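Local structure of CalsepRRP (Calystegia sepium, 1JY5) at residues S15-L20 against S172-Q177; A147-E152 against V202-K207. The protein probably binds and cleaves RNA, as members of the RNase T2 family generally do. All coordinates share one frame; numbering follows the deposited sequence.

Contact 1 (S15-L20 against S172-Q177); sequences SGTECL and SDAVEQ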
loop_
_atom_site.group_PDB
_atom_site.type_symbol
_atom_site.label_atom_id
_atom_site.label_comp_id
_atom_site.label_asym_id
_atom_site.label_seq_id
_atom_site.Cartn_x
_atom_site.Cartn_y
_atom_site.Cartn_z
ATOM N N SER A 15 -3.551 8.474 3.339
ATOM C CA SER A 15 -3.601 9.690 2.529
ATOM C C SER A 15 -3.386 10.988 3.304
ATOM O O SER A 15 -2.751 11.920 2.801
ATOM C CB SER A 15 -4.931 9.767 1.768
ATOM O OG SER A 15 -6.012 10.048 2.639
ATOM N N GLY A 16 -3.911 11.042 4.521
ATOM C CA GLY A 16 -3.777 12.239 5.336
ATOM C C GLY A 16 -2.343 12.580 5.697
ATOM O O GLY A 16 -1.977 13.750 5.788
ATOM N N THR A 17 -1.518 11.561 5.888
ATOM C CA THR A 17 -0.127 11.783 6.257
ATOM C C THR A 17 0.726 12.149 5.045
ATOM O O THR A 17 1.810 12.726 5.175
ATOM C CB THR A 17 0.445 10.530 6.934
ATOM O OG1 THR A 17 -0.314 10.254 8.115
ATOM C CG2 THR A 17 1.904 10.726 7.309
ATOM N N GLU A 18 0.221 11.824 3.864
ATOM C CA GLU A 18 0.935 12.104 2.628
ATOM C C GLU A 18 0.623 13.513 2.140
ATOM O O GLU A 18 1.307 14.054 1.269
ATOM C CB GLU A 18 0.531 11.080 1.565
ATOM C CG GLU A 18 1.688 10.493 0.780
ATOM C CD GLU A 18 2.780 9.937 1.671
ATOM O OE1 GLU A 18 2.475 9.145 2.584
ATOM O OE2 GLU A 18 3.954 10.295 1.453
ATOM N N CYS A 19 -0.414 14.110 2.708
ATOM C CA CYS A 19 -0.806 15.451 2.310
ATOM C C CYS A 19 -0.711 16.457 3.459
ATOM O O CYS A 19 -1.594 17.297 3.636
ATOM C CB CYS A 19 -2.227 15.421 1.753
ATOM S SG CYS A 19 -2.452 14.287 0.342
ATOM N N LEU A 20 0.364 16.368 4.235
ATOM C CA LEU A 20 0.574 17.280 5.354
ATOM C C LEU A 20 1.588 18.365 4.998
ATOM O O LEU A 20 1.284 19.287 4.239
ATOM C CB LEU A 20 1.055 16.511 6.590
ATOM C CG LEU A 20 0.013 15.697 7.361
ATOM C CD1 LEU A 20 0.687 14.961 8.508
ATOM C CD2 LEU A 20 -1.074 16.621 7.893
ATOM N N SER A 172 7.265 11.006 11.357
ATOM C CA SER A 172 7.395 11.952 12.462
ATOM C C SER A 172 6.546 11.584 13.675
ATOM O O SER A 172 7.048 11.513 14.800
ATOM C CB SER A 172 7.032 13.364 11.998
ATOM O OG SER A 172 7.229 14.303 13.042
ATOM N N ASP A 173 5.257 11.361 13.444
ATOM C CA ASP A 173 4.338 11.006 14.517
ATOM C C ASP A 173 2.991 10.528 13.977
ATOM O O ASP A 173 2.135 10.069 14.732
ATOM C CB ASP A 173 4.108 12.205 15.430
ATOM C CG ASP A 173 3.189 11.879 16.577
ATOM O OD1 ASP A 173 3.579 11.037 17.413
ATOM O OD2 ASP A 173 2.078 12.451 16.640
ATOM N N ALA A 174 2.807 10.646 12.670
ATOM C CA ALA A 174 1.566 10.234 12.025
ATOM C C ALA A 174 1.734 8.905 11.291
ATOM O O ALA A 174 2.777 8.649 10.689
ATOM C CB ALA A 174 1.124 11.305 11.044
ATOM N N VAL A 175 0.703 8.068 11.338
ATOM C CA VAL A 175 0.742 6.784 10.650
ATOM C C VAL A 175 0.806 7.043 9.146
ATOM O O VAL A 175 -0.076 7.692 8.576
ATOM C CB VAL A 175 -0.510 5.941 10.968
ATOM C CG1 VAL A 175 -0.491 4.646 10.159
ATOM C CG2 VAL A 175 -0.548 5.629 12.458
ATOM N N GLU A 176 1.860 6.547 8.508
ATOM C CA GLU A 176 2.032 6.741 7.078
ATOM C C GLU A 176 1.751 5.491 6.260
ATOM O O GLU A 176 1.134 5.565 5.199
ATOM C CB GLU A 176 3.449 7.235 6.770
ATOM C CG GLU A 176 3.739 7.338 5.282
ATOM C CD GLU A 176 5.046 8.047 4.974
ATOM O OE1 GLU A 176 6.080 7.694 5.587
ATOM O OE2 GLU A 176 5.036 8.952 4.110
ATOM N N GLN A 177 2.183 4.339 6.758
ATOM C CA GLN A 177 1.987 3.102 6.018
ATOM C C GLN A 177 1.654 1.896 6.890
ATOM O O GLN A 177 2.189 1.734 7.988
ATOM C CB GLN A 177 3.249 2.823 5.187
ATOM C CG GLN A 177 3.244 1.538 4.366
ATOM C CD GLN A 177 4.468 1.425 3.467
ATOM O OE1 GLN A 177 4.606 2.161 2.486
ATOM N NE2 GLN A 177 5.369 0.512 3.804
#
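The carboxylates of E18 and E176 meet oxygen to oxygen, with their planes 9° apart and nearly coplanar, so neither group lies over the face of the other. E176 OE2 sits 3.0 Å from E18 OE1 and 3.2 Å from E18 OE2, in front of both oxygens of its partner. All three oxygens are acceptors, so no hydrogen bond can be assigned between the two carboxylates, and like charges stand close together. Behind this approach, E176 CG comes within 3.5 Å of E18 OE1. The bend of the E18 chain at chi2 (52°) turns CD, and the carboxylate it carries, toward E176, although the bond to CB points neither toward the strand nor away from it.

A second flat group is the V175 carbonyl, whose O accepts a hydrogen bond from T17 OG1 at 2.6 Å. The donor stands well above the carbonyl plane, 49° out of it. T17 OG1 also brushes A174 CB (3.4 Å), while T17 CG2, anti to the backbone N, faces E176 CB at 3.9 Å.

E176 and Q177 both face K169 in a classic beta bulge, and a backbone bond joins E176 to W14 of strand 7-14. Within the two segments, the single hydrogen bond between helix 15-18 and strand 174-182 is that of the T17 hydroxyl. The glutamate pair would tend to work against that grip if both carboxylates are charged; a shared proton could ease the repulsion. The E176 side chain also touches K171 of strand 167-171.

Contact 2 (A147-E152 against V202-K207); sequences AEYKVE and VSLPIK. Unlike the reference sequence in segment 147-152: V151 (reference Leu).
A147 meets S203 directly and L204 through a water: A147 O lies 3.6 Å from S203 CB and accepts a hydrogen bond of 2.6 Å from the water oxygen. The same water takes the N-H of L204, its oxygen 2.8 Å from L204 N, extending the link between the two backbones past the direct bonds. At E148 the main chain does the work, with CA placed 3.5 Å from V202 O as a CH...O contact.

Y149 forms the bridge proper, an antiparallel hydrogen-bonded pair with V202. Y149 N donates to V202 O at 2.7 Å (N-H...O 164°), and V202 N returns a bond of 2.7 Å to Y149 O (174°). The side chains of the pair share one side of this small ladder. The Y149 and L204 side chains cross at about a right angle, ring atom Y149 CE1 lying 4.0 Å from L204 CD1, while the tyrosine hydroxyl is hydrogen-bonded to L142 O.

K150 occupies the N-cap position of the following helix, and V151 begins its first turn. V151 CG2, anti to its own carbonyl carbon, presses on V202 CG1 at 3.2 Å, tighter than normal van der Waals contact; the two valine side chains cross at about a right angle there.

The two-stranded ladder of 149-150 and 201-202 thus leads straight into helix 151-162 at one end. V202 and L204 also pack on V175 of strand 174-182, which places this peripheral ladder beside the main antiparallel sheet.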
loop_
_atom_site.group_PDB
_atom_site.type_symbol
_atom_site.label_atom_id
_atom_site.label_comp_id
_atom_site.label_asym_id
_atom_site.label_seq_id
_atom_site.Cartn_x
_atom_site.Cartn_y
_atom_site.Cartn_z
ATOM N N ALA A 147 -6.638 14.292 17.487
ATOM C CA ALA A 147 -6.549 13.045 18.228
ATOM C C ALA A 147 -5.190 12.363 18.148
ATOM O O ALA A 147 -4.508 12.403 17.123
ATOM C CB ALA A 147 -7.639 12.089 17.756
ATOM N N GLU A 148 -4.797 11.760 19.263
ATOM C CA GLU A 148 -3.553 11.014 19.351
ATOM C C GLU A 148 -3.950 9.644 19.882
ATOM O O GLU A 148 -4.566 9.542 20.942
ATOM C CB GLU A 148 -2.566 11.685 20.309
ATOM C CG GLU A 148 -1.654 12.716 19.652
ATOM C CD GLU A 148 -0.608 13.260 20.609
ATOM O OE1 GLU A 148 0.084 12.451 21.266
ATOM O OE2 GLU A 148 -0.467 14.499 20.708
ATOM N N TYR A 149 -3.618 8.596 19.135
ATOM C CA TYR A 149 -3.975 7.245 19.543
ATOM C C TYR A 149 -2.748 6.406 19.862
ATOM O O TYR A 149 -1.654 6.677 19.372
ATOM C CB TYR A 149 -4.768 6.541 18.440
ATOM C CG TYR A 149 -5.850 7.366 17.780
ATOM C CD1 TYR A 149 -5.609 8.032 16.576
ATOM C CD2 TYR A 149 -7.131 7.431 18.322
ATOM C CE1 TYR A 149 -6.622 8.733 15.923
ATOM C CE2 TYR A 149 -8.151 8.127 17.678
ATOM C CZ TYR A 149 -7.893 8.773 16.481
ATOM O OH TYR A 149 -8.911 9.433 15.830
ATOM N N LYS A 150 -2.934 5.387 20.690
ATOM C CA LYS A 150 -1.832 4.501 21.034
ATOM C C LYS A 150 -1.635 3.529 19.875
ATOM O O LYS A 150 -2.603 2.952 19.376
ATOM C CB LYS A 150 -2.156 3.723 22.306
ATOM C CG LYS A 150 -2.346 4.604 23.525
ATOM C CD LYS A 150 -2.702 3.773 24.734
ATOM C CE LYS A 150 -2.861 4.648 25.960
ATOM N NZ LYS A 150 -3.164 3.836 27.172
ATOM N N VAL A 151 -0.389 3.362 19.444
ATOM C CA VAL A 151 -0.073 2.448 18.347
ATOM C C VAL A 151 -0.537 1.038 18.682
ATOM O O VAL A 151 -1.095 0.343 17.833
ATOM C CB VAL A 151 1.447 2.389 18.068
ATOM C CG1 VAL A 151 1.723 1.498 16.858
ATOM C CG2 VAL A 151 1.975 3.774 17.818
ATOM N N GLU A 152 -0.306 0.628 19.928
ATOM C CA GLU A 152 -0.689 -0.706 20.381
ATOM C C GLU A 152 -2.178 -0.931 20.176
ATOM O O GLU A 152 -2.616 -2.054 19.921
ATOM C CB GLU A 152 -0.314 -0.899 21.861
ATOM C CG GLU A 152 -1.094 -0.044 22.855
ATOM C CD GLU A 152 -2.452 -0.629 23.220
ATOM O OE1 GLU A 152 -3.292 0.115 23.774
ATOM O OE2 GLU A 152 -2.680 -1.831 22.964
ATOM N N VAL A 202 0.428 7.985 18.170
ATOM C CA VAL A 202 0.415 8.366 16.766
ATOM C C VAL A 202 -0.902 9.004 16.365
ATOM O O VAL A 202 -1.880 8.946 17.110
ATOM C CB VAL A 202 0.662 7.137 15.868
ATOM C CG1 VAL A 202 2.031 6.551 16.168
ATOM C CG2 VAL A 202 -0.426 6.100 16.095
ATOM N N SER A 203 -0.928 9.610 15.182
ATOM C CA SER A 203 -2.140 10.261 14.702
ATOM C C SER A 203 -2.543 9.808 13.307
ATOM O O SER A 203 -1.742 9.240 12.569
ATOM C CB SER A 203 -1.944 11.778 14.697
ATOM O OG SER A 203 -0.879 12.140 13.834
ATOM N N LEU A 204 -3.800 10.059 12.963
ATOM C CA LEU A 204 -4.328 9.721 11.646
ATOM C C LEU A 204 -4.869 11.021 11.059
ATOM O O LEU A 204 -6.077 11.198 10.909
ATOM C CB LEU A 204 -5.440 8.678 11.768
ATOM C CG LEU A 204 -5.014 7.312 12.325
ATOM C CD1 LEU A 204 -6.245 6.488 12.691
ATOM C CD2 LEU A 204 -4.159 6.581 11.290
ATOM N N PRO A 205 -3.965 11.950 10.710
ATOM C CA PRO A 205 -4.313 13.256 10.141
ATOM C C PRO A 205 -5.223 13.218 8.922
ATOM O O PRO A 205 -5.238 12.245 8.164
ATOM C CB PRO A 205 -2.949 13.869 9.825
ATOM C CG PRO A 205 -2.102 12.663 9.526
ATOM C CD PRO A 205 -2.511 11.726 10.634
ATOM N N ILE A 206 -5.983 14.296 8.748
ATOM C CA ILE A 206 -6.910 14.448 7.633
ATOM C C ILE A 206 -6.176 15.194 6.520
ATOM O O ILE A 206 -5.225 15.933 6.786
ATOM C CB ILE A 206 -8.154 15.266 8.071
ATOM C CG1 ILE A 206 -8.815 14.588 9.275
ATOM C CG2 ILE A 206 -9.148 15.383 6.921
ATOM C CD1 ILE A 206 -9.932 15.399 9.909
ATOM N N LYS A 207 -6.602 14.994 5.276
ATOM C CA LYS A 207 -5.964 15.674 4.152
ATOM C C LYS A 207 -6.141 17.185 4.243
ATOM O O LYS A 207 -6.862 17.684 5.106
ATOM C CB LYS A 207 -6.534 15.180 2.817
ATOM C CG LYS A 207 -6.016 13.823 2.384
ATOM C CD LYS A 207 -6.354 13.531 0.927
ATOM C CE LYS A 207 -7.829 13.222 0.718
ATOM N NZ LYS A 207 -8.716 14.388 0.907
HETATM O O HOH W 1 -5.254 11.675 14.691
#

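How the contacts relate
From the N terminus, strand 7-14 runs into helix 15-18, the first half of contact 1, which is closed only by strand 174-182 with 151 residues between the segments. Contact 2 starts at 147-152, inside that span, and closes at 202-207, beyond it with 49 residues between, so the segments alternate and the two closures cross. Their centres lie about 9 Å apart. The C-terminal tail is the direct joint: probable backbone hydrogen bonds link S203 N to D173 O (3.1 Å) and S203 O to V175 N (3.0 Å), while P205 CG packs 3.3 Å from T17 OG1. Together they tie the main sheet, helix 15-18, the tail and the start of helix 151-162.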